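Local coordinates for chromosome replication initiation protein (PDB 2VN2) that probably acts as a primosome component in the initiation of chromosome replication, this chain being the N-terminal domain of DnaD, at residues G23-K26 against G31-E34; Y25-L30 against Y111-Q116; M41-E46 against A58-V63. All blocks are in the same frame, centred on the assembly; numbering follows the deposited sequence.

Overall arrangement
Contacts 1 and 2 start from the same loop, 23-30, contacts 1 and 3 share helix 32-45, and contact 2 brings in helix 100-116; each also touches the second subunit. Contact 1 is buried and close to the chain's centre: a tyrosine hydroxyl meets a carboxylate at the start of helix 32-45. Contact 2 shares Tyr25 and Lys26 with it but lies at the surface, where the loop and helix 100-116 meet through a magnesium ion; His24 of contact 1 binds the same ion. Contact 3, partly buried and about 16 Å from contact 1 between centres, uses the far end of helix 32-45, and its two segments meet through a cation-pi interaction.

Contact 1 of 3, residues G23-K26 against G31-E34; sequences GHYK and GEGE. With MG (magnesium ion), chain E.
Tyr25 and Glu32 are joined by a hydrogen bond in which the phenol is the donor: Tyr25 OH lies 2.5 Å from Glu32 OE2. The carboxylate oxygen sits at the edge of the ring, near its plane, while the two flat groups stand almost perpendicular, 82° apart. The phenol reaches OE2 on its anti side, 23° out of the carboxylate plane. Glu32 can bring its acid to the hydroxyl because its chain folds at CB-CG (chi2 69°) instead of running straight out from the helix.

A second hydrogen bond lies within 31-34. Gly31, the N-cap residue of helix 32-45, gives its N-H to Glu34 OE1 at 2.7 Å, so the acid covers a backbone donor at the helix start. Tyr25 CD1 passes Gly31 O at 4.0 Å.

Metal binding takes His24 in another direction, with ND1 2.3 Å from the magnesium ion that Gln27, His109 and Gln113 also bind.

The second subunit adds to the polar network: its His40 NE2 is hydrogen-bonded to Tyr25 OH and its Thr62 OG1 to Glu32 OE1. A tyrosine suits this place because its ring can be buried while its hydroxyl still reaches polar partners. With both carboxylate oxygens of Glu32 engaged, the buried acid is fixed in rotation, and the short phenol bond probably favours its ionised form.

Contact 2 of 3, residues Y25-L30 against Y111-Q116; sequences YKQLGL and YTQAAQ. With MG (magnesium ion), chain E.
Gln27 and Gln113 mark the nearest approach of the two backbones, yet their CA atoms are still 11.1 Å apart; the gap is bridged by side chains and a magnesium ion. Segment 25-30 is a compact turn. Leu30 N bonds to Tyr25 O at 3.0 Å and Gly29 N to Lys26 O at 2.8 Å, the bonding pattern of a Schellman motif, with a type I turn from Lys26 to Gly29. Gly29 has a positive phi (86°), at which a CB would press against the preceding carbonyl oxygen, and glycine is the natural residue there. Segment 111-116 is helical.

The two glutamines reach for the ion from opposite directions, their amide planes 40° apart. Gln27 OE1 is modelled 2.4 Å from the magnesium ion and Gln113 OE1 2.3 Å from it. Each NE2 is modelled beside the ion too, but both amides are probably turned over, so which atom is oxygen is doubtful. A carbonyl oxygen would be the expected ligand for a hard cation, and the long side chain of Gln27, extended beyond CG, spans much of the gap.

His24 and His109 complete the protein's share of the site. Beside it Leu28 packs on Leu102 and Leu106 of helix 100-116, and Leu30 touches both Leu102 and Leu38 of helix 32-45, so the turn packs against both helices.

Contact 3 of 3, residues M41-E46 against A58-V63; sequences MQSFFE and AERMTV
Helices 32-45, 54-59 and 65-77, followed by strands 82-83 and 97-98, are consistent with a winged helix of the helix-turn-helix clan, and within it Phe44 and Arg60 link the last turn of helix 32-45 to the residues just after helix 54-59. The principal interaction is cation-pi. Arg60 CZ lies 4.7 Å from the centroid of the Phe44 ring and off its centre, while one guanidinium nitrogen does the touching: NH2 stands over a ring face, 3.4 Å from Phe44 CE2. The guanidinium is not stacked flat, since its plane is turned 44° from that of the ring. A bend at CG-CD (chi3 -97°) turns the guanidinium over the phenylalanine.

Around this pair the contacts are looser. Ser43 OG is 3.6 Å from both Arg60 NH1 and NH2, a polar but distant neighbour. Glu59 OE2 comes to the ring edge, 4.1 Å from Phe44 CZ, where the ring hydrogens carry a slight positive charge.

Gln42 NE2 is hydrogen-bonded to Glu46 OE2 at 2.7 Å, four residues on, and Glu46 also pairs with Lys19 of the second subunit. Leu22 of that subunit packs on both Ser43 and Arg60.

Phe44 also packs against Val49, Pro52 and Leu57, which suits a large apolar side chain, and its electron-rich face probably stabilises the positive charge of the partly exposed Arg60.

Contact 1 of 3, residues G23-K26 against G31-E34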
# COMPACT_ATOMS: atom_id res chain seq x y z
N GLY A 23 2.83 -14.48 1.10
CA GLY A 23 3.23 -15.59 1.93
C GLY A 23 2.70 -16.97 1.49
O GLY A 23 3.10 -18.01 2.05
N HIS A 24 1.79 -17.02 0.53
CA HIS A 24 1.08 -18.26 0.26
C HIS A 24 0.72 -18.48 -1.17
O HIS A 24 0.05 -19.41 -1.41
CB HIS A 24 -0.25 -18.31 1.04
CG HIS A 24 -0.08 -18.20 2.54
ND1 HIS A 24 0.10 -19.30 3.37
CD2 HIS A 24 -0.04 -17.11 3.35
CE1 HIS A 24 0.22 -18.88 4.63
NE2 HIS A 24 0.18 -17.55 4.64
N TYR A 25 1.11 -17.63 -2.10
CA TYR A 25 0.75 -17.86 -3.50
C TYR A 25 1.30 -19.16 -4.03
O TYR A 25 0.68 -19.74 -4.86
CB TYR A 25 1.19 -16.70 -4.40
CG TYR A 25 2.69 -16.61 -4.59
CD1 TYR A 25 3.35 -17.31 -5.64
CD2 TYR A 25 3.47 -15.85 -3.69
CE1 TYR A 25 4.75 -17.27 -5.76
CE2 TYR A 25 4.88 -15.74 -3.84
CZ TYR A 25 5.51 -16.46 -4.87
OH TYR A 25 6.85 -16.34 -5.00
N LYS A 26 2.52 -19.58 -3.64
CA LYS A 26 3.12 -20.91 -4.08
C LYS A 26 2.29 -22.07 -3.59
O LYS A 26 1.89 -22.93 -4.37
CB LYS A 26 4.63 -21.08 -3.68
CG LYS A 26 5.12 -22.50 -3.56
CD LYS A 26 6.05 -22.62 -2.34
CE LYS A 26 6.97 -23.88 -2.51
NZ LYS A 26 8.24 -23.89 -1.49
N GLY A 31 2.69 -19.28 -9.74
CA GLY A 31 4.09 -18.98 -10.01
C GLY A 31 4.31 -17.48 -9.76
O GLY A 31 3.33 -16.68 -9.63
N GLU A 32 5.58 -17.09 -9.74
CA GLU A 32 5.94 -15.68 -9.68
C GLU A 32 5.34 -14.93 -10.85
O GLU A 32 4.92 -13.75 -10.70
CB GLU A 32 7.50 -15.52 -9.66
CG GLU A 32 8.13 -15.84 -8.32
CD GLU A 32 8.08 -17.36 -7.95
OE1 GLU A 32 8.18 -18.15 -8.88
OE2 GLU A 32 8.03 -17.76 -6.75
N GLY A 33 5.39 -15.53 -12.07
CA GLY A 33 4.81 -14.79 -13.21
C GLY A 33 3.32 -14.47 -13.12
O GLY A 33 2.86 -13.39 -13.57
N GLU A 34 2.53 -15.39 -12.57
CA GLU A 34 1.11 -15.23 -12.29
C GLU A 34 0.94 -14.21 -11.24
O GLU A 34 0.01 -13.42 -11.33
CB GLU A 34 0.45 -16.59 -11.83
CG GLU A 34 0.43 -17.63 -13.00
CD GLU A 34 0.09 -19.03 -12.52
OE1 GLU A 34 0.81 -19.59 -11.65
OE2 GLU A 34 -0.89 -19.60 -13.07
MG MG E . 0.36 -21.56 3.74

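Contact 2 of 3, residues Y25-L30 against Y111-Q116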
# COMPACT_ATOMS: atom_id res chain seq x y z
N TYR A 25 1.11 -17.63 -2.10
CA TYR A 25 0.75 -17.86 -3.50
C TYR A 25 1.30 -19.16 -4.03
O TYR A 25 0.68 -19.74 -4.86
CB TYR A 25 1.19 -16.70 -4.40
CG TYR A 25 2.69 -16.61 -4.59
CD1 TYR A 25 3.35 -17.31 -5.64
CD2 TYR A 25 3.47 -15.85 -3.69
CE1 TYR A 25 4.75 -17.27 -5.76
CE2 TYR A 25 4.88 -15.74 -3.84
CZ TYR A 25 5.51 -16.46 -4.87
OH TYR A 25 6.85 -16.34 -5.00
N LYS A 26 2.52 -19.58 -3.64
CA LYS A 26 3.12 -20.91 -4.08
C LYS A 26 2.29 -22.07 -3.59
O LYS A 26 1.89 -22.93 -4.37
CB LYS A 26 4.63 -21.08 -3.68
CG LYS A 26 5.12 -22.50 -3.56
CD LYS A 26 6.05 -22.62 -2.34
CE LYS A 26 6.97 -23.88 -2.51
NZ LYS A 26 8.24 -23.89 -1.49
N GLN A 27 2.00 -22.07 -2.31
CA GLN A 27 1.05 -23.00 -1.76
C GLN A 27 -0.31 -22.99 -2.45
O GLN A 27 -1.03 -23.96 -2.29
CB GLN A 27 0.84 -22.76 -0.25
CG GLN A 27 1.74 -23.59 0.69
CD GLN A 27 1.94 -22.98 2.22
OE1 GLN A 27 2.42 -21.83 2.46
NE2 GLN A 27 1.53 -23.81 3.22
N LEU A 28 -0.72 -21.91 -3.14
CA LEU A 28 -1.99 -21.93 -3.90
C LEU A 28 -1.76 -22.46 -5.29
O LEU A 28 -2.68 -22.53 -6.04
CB LEU A 28 -2.63 -20.54 -4.03
CG LEU A 28 -3.25 -19.79 -2.82
CD1 LEU A 28 -3.63 -18.32 -3.10
CD2 LEU A 28 -4.46 -20.50 -2.30
N GLY A 29 -0.54 -22.83 -5.68
CA GLY A 29 -0.33 -23.26 -7.06
C GLY A 29 -0.07 -22.14 -8.03
O GLY A 29 -0.13 -22.36 -9.25
N LEU A 30 0.24 -20.94 -7.53
CA LEU A 30 0.73 -19.84 -8.43
C LEU A 30 2.27 -19.80 -8.61
O LEU A 30 3.03 -20.24 -7.73
CB LEU A 30 0.19 -18.48 -8.00
CG LEU A 30 -1.31 -18.46 -7.84
CD1 LEU A 30 -1.88 -17.19 -7.29
CD2 LEU A 30 -1.88 -18.69 -9.26
N TYR A 111 -7.50 -20.94 6.77
CA TYR A 111 -8.36 -21.59 7.72
C TYR A 111 -7.91 -23.01 8.14
O TYR A 111 -7.96 -23.39 9.27
CB TYR A 111 -9.75 -21.70 7.14
CG TYR A 111 -10.67 -21.43 8.25
CD1 TYR A 111 -10.67 -20.15 8.81
CD2 TYR A 111 -11.46 -22.43 8.83
CE1 TYR A 111 -11.46 -19.82 9.88
CE2 TYR A 111 -12.29 -22.12 9.93
CZ TYR A 111 -12.29 -20.76 10.45
OH TYR A 111 -13.09 -20.30 11.57
N THR A 112 -7.54 -23.77 7.15
CA THR A 112 -6.98 -25.12 7.28
C THR A 112 -5.64 -25.09 7.96
O THR A 112 -5.47 -25.85 8.89
CB THR A 112 -6.92 -25.74 5.85
OG1 THR A 112 -8.28 -25.88 5.40
CG2 THR A 112 -6.11 -27.08 5.78
N GLN A 113 -4.71 -24.21 7.59
CA GLN A 113 -3.46 -24.01 8.35
C GLN A 113 -3.69 -23.65 9.83
O GLN A 113 -2.92 -24.06 10.67
CB GLN A 113 -2.64 -22.90 7.67
CG GLN A 113 -1.03 -22.88 7.56
CD GLN A 113 -0.51 -22.27 6.13
OE1 GLN A 113 -0.59 -21.05 5.75
NE2 GLN A 113 0.05 -23.21 5.35
N ALA A 114 -4.70 -22.81 10.16
CA ALA A 114 -4.97 -22.35 11.51
C ALA A 114 -5.36 -23.58 12.41
O ALA A 114 -4.84 -23.72 13.53
CB ALA A 114 -6.10 -21.31 11.51
N ALA A 115 -6.26 -24.40 11.90
CA ALA A 115 -6.81 -25.55 12.55
C ALA A 115 -5.83 -26.67 12.83
O ALA A 115 -5.94 -27.33 13.88
CB ALA A 115 -7.94 -26.08 11.72
N GLN A 116 -4.87 -26.85 11.91
CA GLN A 116 -3.79 -27.83 11.92
C GLN A 116 -2.67 -27.39 12.81
O GLN A 116 -1.86 -28.23 13.31
CB GLN A 116 -3.30 -28.10 10.48
CG GLN A 116 -4.47 -28.72 9.68
CD GLN A 116 -4.18 -29.25 8.25
OE1 GLN A 116 -3.16 -28.88 7.58
NE2 GLN A 116 -5.13 -30.14 7.75
MG MG E . 0.36 -21.56 3.74

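Contact 3 of 3, residues M41-E46 against A58-V63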
# COMPACT_ATOMS: atom_id res chain seq x y z
N MET A 41 -2.82 -6.66 -13.29
CA MET A 41 -4.27 -6.49 -13.37
C MET A 41 -4.75 -5.62 -12.30
O MET A 41 -5.51 -4.79 -12.61
CB MET A 41 -5.14 -7.75 -13.30
CG MET A 41 -4.93 -8.80 -14.51
SD MET A 41 -5.65 -10.49 -14.11
CE MET A 41 -7.05 -9.86 -13.31
N GLN A 42 -4.32 -5.77 -11.05
CA GLN A 42 -4.78 -4.84 -9.98
C GLN A 42 -4.55 -3.37 -10.38
O GLN A 42 -5.41 -2.50 -10.25
CB GLN A 42 -4.09 -5.11 -8.65
CG GLN A 42 -4.65 -4.24 -7.50
CD GLN A 42 -3.76 -4.32 -6.25
OE1 GLN A 42 -3.01 -5.34 -6.02
NE2 GLN A 42 -3.78 -3.21 -5.42
N SER A 43 -3.39 -3.13 -10.94
CA SER A 43 -2.94 -1.81 -11.33
C SER A 43 -3.81 -1.15 -12.43
O SER A 43 -4.08 0.04 -12.38
CB SER A 43 -1.49 -1.96 -11.83
OG SER A 43 -0.95 -0.72 -12.17
N PHE A 44 -4.16 -1.93 -13.44
CA PHE A 44 -5.25 -1.62 -14.41
C PHE A 44 -6.63 -1.34 -13.75
O PHE A 44 -7.29 -0.37 -14.12
CB PHE A 44 -5.37 -2.72 -15.47
CG PHE A 44 -4.40 -2.59 -16.61
CD1 PHE A 44 -4.45 -1.53 -17.49
CD2 PHE A 44 -3.44 -3.54 -16.82
CE1 PHE A 44 -3.51 -1.40 -18.54
CE2 PHE A 44 -2.50 -3.45 -17.88
CZ PHE A 44 -2.53 -2.41 -18.72
N PHE A 45 -7.08 -2.19 -12.81
CA PHE A 45 -8.36 -1.95 -12.10
C PHE A 45 -8.31 -0.57 -11.41
O PHE A 45 -9.30 0.11 -11.30
CB PHE A 45 -8.64 -2.95 -10.95
CG PHE A 45 -8.76 -4.40 -11.37
CD1 PHE A 45 -8.97 -4.75 -12.74
CD2 PHE A 45 -8.71 -5.40 -10.40
CE1 PHE A 45 -9.08 -6.01 -13.10
CE2 PHE A 45 -8.84 -6.68 -10.75
CZ PHE A 45 -9.02 -6.99 -12.10
N GLU A 46 -7.15 -0.23 -10.83
CA GLU A 46 -7.00 1.03 -10.08
C GLU A 46 -6.85 2.24 -10.96
O GLU A 46 -6.99 3.31 -10.46
CB GLU A 46 -5.92 0.95 -9.07
CG GLU A 46 -6.27 0.03 -8.01
CD GLU A 46 -5.15 -0.01 -7.06
OE1 GLU A 46 -4.35 0.95 -7.15
OE2 GLU A 46 -5.05 -0.97 -6.22
N ALA A 58 0.57 -7.71 -21.36
CA ALA A 58 1.94 -8.20 -21.73
C ALA A 58 2.96 -7.09 -21.91
O ALA A 58 4.18 -7.36 -21.88
CB ALA A 58 1.93 -9.06 -23.00
N GLU A 59 2.46 -5.86 -22.08
CA GLU A 59 3.25 -4.70 -22.53
C GLU A 59 4.23 -4.38 -21.45
O GLU A 59 5.33 -3.99 -21.78
CB GLU A 59 2.36 -3.47 -22.93
CG GLU A 59 2.24 -2.25 -21.92
CD GLU A 59 0.92 -1.29 -22.14
OE1 GLU A 59 0.51 -1.13 -23.34
OE2 GLU A 59 0.32 -0.73 -21.14
N ARG A 60 3.86 -4.55 -20.17
CA ARG A 60 4.79 -4.31 -19.02
C ARG A 60 5.44 -5.58 -18.47
O ARG A 60 6.08 -5.55 -17.46
CB ARG A 60 4.11 -3.44 -17.91
CG ARG A 60 3.37 -2.10 -18.40
CD ARG A 60 2.77 -1.19 -17.21
NE ARG A 60 1.32 -1.32 -16.83
CZ ARG A 60 0.73 -1.74 -15.65
NH1 ARG A 60 1.38 -2.21 -14.52
NH2 ARG A 60 -0.62 -1.68 -15.62
N MET A 61 5.30 -6.73 -19.15
CA MET A 61 5.85 -8.01 -18.63
C MET A 61 6.93 -8.52 -19.61
O MET A 61 6.98 -8.06 -20.76
CB MET A 61 4.78 -9.13 -18.46
CG MET A 61 3.56 -8.79 -17.88
SD MET A 61 2.38 -10.12 -17.34
CE MET A 61 1.43 -8.91 -17.86
N THR A 62 7.72 -9.50 -19.20
CA THR A 62 8.69 -10.09 -20.12
C THR A 62 8.09 -11.15 -21.07
O THR A 62 8.82 -11.70 -21.92
CB THR A 62 9.81 -10.78 -19.37
OG1 THR A 62 9.22 -11.85 -18.63
CG2 THR A 62 10.62 -9.79 -18.46
N VAL A 63 6.80 -11.48 -20.91
CA VAL A 63 6.16 -12.47 -21.73
C VAL A 63 5.36 -11.88 -22.98
O VAL A 63 4.92 -10.72 -22.92
CB VAL A 63 5.24 -13.39 -20.87
CG1 VAL A 63 6.09 -14.05 -19.81
CG2 VAL A 63 4.17 -12.66 -20.26